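PDB 4EWP: 3-oxoacyl-[acyl-carrier-protein] synthase 3 from Micrococcus luteus NCTC 2665, which probably catalyses the first condensation of fatty acid synthesis, joining an acetyl starter from acetyl-CoA to two carbons from malonyl-ACP. Local coordinates for residues A[22-27]-A[54-59]; A[50-55]-A[301-306]. All blocks are in the same frame, centred on the assembly; numbering follows the deposited sequence.

Contact 1 of 2, residues A[22-27]-A[54-59]; sequences YRPANL and QRATAE
Gln54 OE1 is gripped from two sources: Arg23 NH1 donates to it over 2.8 Å, in the carbonyl plane, and a water supplies a second hydrogen. The bond is fairly straight (161° at the hydrogen) and meets the guanidinium edge, although guanidinium and amide planes stand 79° apart. Arg23 reaches it with a chain extended from CG to NE, and its CG and CD also brush OE1, each at 3.2 Å. NH1 has a salt bridge to Asp300 as well. At the other amide corner Gln54 NE2 donates to the backbone oxygen of Asp170, which fixes the flip of the buried amide. Pro24 crosses the glutamine at about a right angle, with CD 3.8 Å from NE2. Leu27 lies alongside Gln54, CD2 against CG (3.7 Å), as the two form a non-hydrogen-bonded pair of the small antiparallel sheet of strands 27-29 and 52-54. Just past the pair Arg55 N donates directly to Asn26 O (2.8 Å); a water-bridged link between Asn26 N and Arg55 O follows, with Pro24 CG against Ala56 CB (4.0 Å) next to it. The side chain of Arg55 turns elsewhere, NE bonding to Leu168 O. The inner end of the contact is thus held by an amide satisfied at both ends, its oxygen probably polarised by the Arg23 charge.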
loop_
_atom_site.group_PDB
_atom_site.type_symbol
_atom_site.label_atom_id
_atom_site.label_comp_id
_atom_site.label_asym_id
_atom_site.label_seq_id
_atom_site.Cartn_x
_atom_site.Cartn_y
_atom_site.Cartn_z
ATOM N N TYR A 22 -0.569 16.142 -13.002
ATOM C CA TYR A 22 -0.123 17.341 -12.309
ATOM C C TYR A 22 1.393 17.418 -12.449
ATOM O O TYR A 22 2.117 16.478 -12.092
ATOM C CB TYR A 22 -0.529 17.326 -10.824
ATOM C CG TYR A 22 -0.211 18.628 -10.114
ATOM C CD1 TYR A 22 1.086 18.919 -9.674
ATOM C CD2 TYR A 22 -1.199 19.576 -9.894
ATOM C CE1 TYR A 22 1.381 20.122 -9.030
ATOM C CE2 TYR A 22 -0.916 20.772 -9.255
ATOM C CZ TYR A 22 0.368 21.043 -8.828
ATOM O OH TYR A 22 0.617 22.239 -8.196
ATOM N N ARG A 23 1.860 18.541 -12.977
ATOM C CA ARG A 23 3.272 18.785 -13.192
ATOM C C ARG A 23 3.659 20.072 -12.493
ATOM O O ARG A 23 3.164 21.139 -12.848
ATOM C CB ARG A 23 3.565 18.948 -14.685
ATOM C CG ARG A 23 3.411 17.678 -15.493
ATOM C CD ARG A 23 3.864 17.916 -16.923
ATOM N NE ARG A 23 3.455 16.832 -17.805
ATOM C CZ ARG A 23 4.202 15.760 -18.060
ATOM N NH1 ARG A 23 5.399 15.632 -17.484
ATOM N NH2 ARG A 23 3.759 14.821 -18.895
ATOM N N PRO A 24 4.552 19.980 -11.497
ATOM C CA PRO A 24 5.098 21.186 -10.864
ATOM C C PRO A 24 5.670 22.139 -11.914
ATOM O O PRO A 24 6.253 21.679 -12.895
ATOM C CB PRO A 24 6.209 20.631 -9.977
ATOM C CG PRO A 24 5.706 19.247 -9.613
ATOM C CD PRO A 24 5.046 18.743 -10.867
ATOM N N ALA A 25 5.505 23.443 -11.708
ATOM C CA ALA A 25 5.961 24.436 -12.674
ATOM C C ALA A 25 7.471 24.624 -12.654
ATOM O O ALA A 25 8.048 25.182 -13.592
ATOM C CB ALA A 25 5.256 25.777 -12.447
ATOM N N ASN A 26 8.113 24.173 -11.585
ATOM C CA ASN A 26 9.561 24.327 -11.479
ATOM C C ASN A 26 10.299 23.236 -12.253
ATOM O O ASN A 26 10.356 22.081 -11.832
ATOM C CB ASN A 26 10.015 24.359 -10.011
ATOM C CG ASN A 26 11.422 24.894 -9.852
ATOM O OD1 ASN A 26 11.978 25.465 -10.787
ATOM N ND2 ASN A 26 12.009 24.714 -8.669
ATOM N N LEU A 27 10.846 23.608 -13.403
ATOM C CA LEU A 27 11.645 22.687 -14.190
ATOM C C LEU A 27 13.098 23.008 -13.935
ATOM O O LEU A 27 13.626 23.966 -14.489
ATOM C CB LEU A 27 11.334 22.834 -15.679
ATOM C CG LEU A 27 9.884 22.535 -16.074
ATOM C CD1 LEU A 27 9.778 22.416 -17.593
ATOM C CD2 LEU A 27 9.347 21.268 -15.395
ATOM N N GLN A 54 10.963 18.043 -13.094
ATOM C CA GLN A 54 9.945 18.676 -12.272
ATOM C C GLN A 54 10.363 18.630 -10.813
ATOM O O GLN A 54 10.689 17.569 -10.288
ATOM C CB GLN A 54 8.606 17.956 -12.465
ATOM C CG GLN A 54 8.046 18.181 -13.853
ATOM C CD GLN A 54 7.016 17.163 -14.285
ATOM O OE1 GLN A 54 6.608 17.152 -15.448
ATOM N NE2 GLN A 54 6.586 16.305 -13.361
ATOM N N ARG A 55 10.381 19.787 -10.163
ATOM C CA ARG A 55 10.665 19.841 -8.737
ATOM C C ARG A 55 9.552 20.602 -8.013
ATOM O O ARG A 55 9.292 21.771 -8.290
ATOM C CB ARG A 55 12.054 20.442 -8.470
ATOM C CG ARG A 55 13.211 19.485 -8.806
ATOM C CD ARG A 55 13.071 18.176 -8.016
ATOM N NE ARG A 55 14.088 17.175 -8.330
ATOM C CZ ARG A 55 15.351 17.207 -7.890
ATOM N NH1 ARG A 55 15.779 18.207 -7.125
ATOM N NH2 ARG A 55 16.200 16.237 -8.225
ATOM N N ALA A 56 8.882 19.907 -7.101
ATOM C CA ALA A 56 7.737 20.456 -6.388
ATOM C C ALA A 56 8.168 21.386 -5.277
ATOM O O ALA A 56 9.220 21.192 -4.672
ATOM C CB ALA A 56 6.879 19.316 -5.812
ATOM N N THR A 57 7.343 22.394 -5.010
ATOM C CA THR A 57 7.543 23.275 -3.864
ATOM C C THR A 57 7.031 22.579 -2.605
ATOM O O THR A 57 6.454 21.499 -2.687
ATOM C CB THR A 57 6.779 24.594 -4.029
ATOM O OG1 THR A 57 5.375 24.326 -4.112
ATOM C CG2 THR A 57 7.216 25.308 -5.294
ATOM N N ALA A 58 7.244 23.213 -1.454
ATOM C CA ALA A 58 6.757 22.713 -0.169
ATOM C C ALA A 58 5.243 22.532 -0.121
ATOM O O ALA A 58 4.757 21.578 0.485
ATOM C CB ALA A 58 7.209 23.636 0.965
ATOM N N GLU A 59 4.505 23.449 -0.745
ATOM C CA GLU A 59 3.040 23.401 -0.759
ATOM C C GLU A 59 2.501 22.289 -1.659
ATOM O O GLU A 59 1.379 21.797 -1.461
ATOM C CB GLU A 59 2.439 24.742 -1.220
ATOM C CG GLU A 59 2.624 25.895 -0.253
ATOM C CD GLU A 59 4.061 26.401 -0.203
ATOM O OE1 GLU A 59 4.738 26.402 -1.261
ATOM O OE2 GLU A 59 4.516 26.793 0.898
HETATM O O HOH W 1 7.078 23.572 -8.678
#

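Contact 2 of 2, residues A[50-55]-A[301-306]; sequences IVTRQR and IADAGN
Ala304 CB rests against the side-chain amide of Gln54, 3.4 Å from OE1, whereas the guanidinium of Arg53 has Ile50 CG2 over one face, offset toward the rim, and takes its polar partners outside, Val28 O among them. In this thiolase-fold enzyme backbone N-H groups of Val51, Thr52 and Gln54, on and just before strand 52-54, bond to carbonyl oxygens of the short helix 301-304. Ala302 O accepts twice, from Val51 N (2.8 Å, on a lone pair) and from Thr52 N (3.1 Å). Gln54 N reaches Ala304 O from above the carbonyl plane, 58° out of it. Gly305, just after the helix, has positive phi; its lack of a CB, which would clash with Arg53 CB, lets that atom approach Gly305 CA to 3.7 Å. Next comes Asn306, a predicted active-site residue whose side chain lies about 3 Å from that of His275. On the buried side Ile50 and Ile301 cross at about a right angle, Ile50 CG1 meeting Ile301 CD1. Asp303 pairs through OD2 with Arg318. Thr52 OG1, set between its backbone N and carbonyl carbon (chi1 66°), accepts from a water and donates to Asp303 O over 2.7 Å.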
loop_
_atom_site.group_PDB
_atom_site.type_symbol
_atom_site.label_atom_id
_atom_site.label_comp_id
_atom_site.label_asym_id
_atom_site.label_seq_id
_atom_site.Cartn_x
_atom_site.Cartn_y
_atom_site.Cartn_z
ATOM N N ILE A 50 18.259 13.513 -19.705
ATOM C CA ILE A 50 17.471 14.471 -18.932
ATOM C C ILE A 50 18.006 15.889 -19.097
ATOM O O ILE A 50 19.217 16.122 -19.000
ATOM C CB ILE A 50 17.458 14.101 -17.435
ATOM C CG1 ILE A 50 16.874 12.696 -17.253
ATOM C CG2 ILE A 50 16.707 15.156 -16.619
ATOM C CD1 ILE A 50 16.724 12.252 -15.797
ATOM N N VAL A 51 17.101 16.831 -19.358
ATOM C CA VAL A 51 17.470 18.241 -19.490
ATOM C C VAL A 51 16.966 19.001 -18.275
ATOM O O VAL A 51 17.711 19.730 -17.623
ATOM C CB VAL A 51 16.860 18.875 -20.752
ATOM C CG1 VAL A 51 17.116 20.378 -20.781
ATOM C CG2 VAL A 51 17.408 18.210 -21.985
ATOM N N THR A 52 15.683 18.826 -17.984
ATOM C CA THR A 52 15.090 19.394 -16.788
ATOM C C THR A 52 14.301 18.307 -16.068
ATOM O O THR A 52 13.886 17.307 -16.682
ATOM C CB THR A 52 14.138 20.572 -17.123
ATOM O OG1 THR A 52 13.007 20.085 -17.862
ATOM C CG2 THR A 52 14.852 21.632 -17.955
ATOM N N ARG A 53 14.097 18.500 -14.767
ATOM C CA ARG A 53 13.168 17.669 -14.017
ATOM C C ARG A 53 12.191 18.534 -13.213
ATOM O O ARG A 53 12.536 19.626 -12.745
ATOM C CB ARG A 53 13.903 16.667 -13.113
ATOM C CG ARG A 53 14.541 17.261 -11.853
ATOM C CD ARG A 53 15.858 17.943 -12.155
ATOM N NE ARG A 53 16.873 17.010 -12.653
ATOM C CZ ARG A 53 17.750 17.298 -13.614
ATOM N NH1 ARG A 53 18.644 16.390 -13.994
ATOM N NH2 ARG A 53 17.749 18.499 -14.191
ATOM N N GLN A 54 10.963 18.043 -13.094
ATOM C CA GLN A 54 9.945 18.676 -12.272
ATOM C C GLN A 54 10.363 18.630 -10.813
ATOM O O GLN A 54 10.689 17.569 -10.288
ATOM C CB GLN A 54 8.606 17.956 -12.465
ATOM C CG GLN A 54 8.046 18.181 -13.853
ATOM C CD GLN A 54 7.016 17.163 -14.285
ATOM O OE1 GLN A 54 6.608 17.152 -15.448
ATOM N NE2 GLN A 54 6.586 16.305 -13.361
ATOM N N ARG A 55 10.381 19.787 -10.163
ATOM C CA ARG A 55 10.665 19.841 -8.737
ATOM C C ARG A 55 9.552 20.602 -8.013
ATOM O O ARG A 55 9.292 21.771 -8.290
ATOM C CB ARG A 55 12.054 20.442 -8.470
ATOM C CG ARG A 55 13.211 19.485 -8.806
ATOM C CD ARG A 55 13.071 18.176 -8.016
ATOM N NE ARG A 55 14.088 17.175 -8.330
ATOM C CZ ARG A 55 15.351 17.207 -7.890
ATOM N NH1 ARG A 55 15.779 18.207 -7.125
ATOM N NH2 ARG A 55 16.200 16.237 -8.225
ATOM N N ILE A 301 10.710 11.831 -20.025
ATOM C CA ILE A 301 11.823 11.969 -19.080
ATOM C C ILE A 301 12.750 13.177 -19.339
ATOM O O ILE A 301 13.305 13.744 -18.396
ATOM C CB ILE A 301 12.685 10.685 -19.029
ATOM C CG1 ILE A 301 13.503 10.637 -17.735
ATOM C CG2 ILE A 301 13.594 10.602 -20.238
ATOM C CD1 ILE A 301 14.597 9.599 -17.758
ATOM N N ALA A 302 12.914 13.567 -20.606
ATOM C CA ALA A 302 13.810 14.675 -20.951
ATOM C C ALA A 302 13.452 15.989 -20.255
ATOM O O ALA A 302 14.339 16.774 -19.915
ATOM C CB ALA A 302 13.862 14.884 -22.465
ATOM N N ASP A 303 12.155 16.228 -20.059
ATOM C CA ASP A 303 11.683 17.478 -19.457
ATOM C C ASP A 303 11.129 17.287 -18.054
ATOM O O ASP A 303 11.088 18.235 -17.271
ATOM C CB ASP A 303 10.608 18.126 -20.323
ATOM C CG ASP A 303 11.043 18.283 -21.764
ATOM O OD1 ASP A 303 11.882 19.162 -22.030
ATOM O OD2 ASP A 303 10.552 17.524 -22.626
ATOM N N ALA A 304 10.698 16.070 -17.738
ATOM C CA ALA A 304 10.057 15.815 -16.452
ATOM C C ALA A 304 11.004 15.162 -15.452
ATOM O O ALA A 304 10.767 15.213 -14.243
ATOM C CB ALA A 304 8.831 14.948 -16.641
ATOM N N GLY A 305 12.068 14.541 -15.961
ATOM C CA GLY A 305 12.903 13.687 -15.137
ATOM C C GLY A 305 12.158 12.395 -14.817
ATOM O O GLY A 305 11.079 12.152 -15.357
ATOM N N ASN A 306 12.733 11.572 -13.944
ATOM C CA ASN A 306 12.139 10.303 -13.544
ATOM C C ASN A 306 11.209 10.526 -12.345
ATOM O O ASN A 306 11.672 10.805 -11.232
ATOM C CB ASN A 306 13.265 9.314 -13.210
ATOM C CG ASN A 306 12.767 7.974 -12.672
ATOM O OD1 ASN A 306 11.635 7.843 -12.198
ATOM N ND2 ASN A 306 13.641 6.966 -12.727
HETATM O O HOH W 2 12.319 21.116 -20.497
HETATM O O HOH W 3 7.872 18.588 -17.498
#

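The centres of contacts 1 and 2 lie about 11 Å apart, on the same side of the chain's centre, and both include Gln54 and Arg55. Along the chain, residues 22-27 come first, then 50-55 running into 54-59, and 301-306 far later, within the C-terminal family region. The middle segment is therefore common ground: strand 52-54 pairs with strand 27-29 and also meets helix 301-304. The contacts touch directly, Arg23 NH1 lying 3.6 Å from Ala304 CB and Leu27 CB 3.9 Å from Thr52 CB. Together they tie an N-terminal loop to the short helix that leads into the predicted active-site residue Asn306.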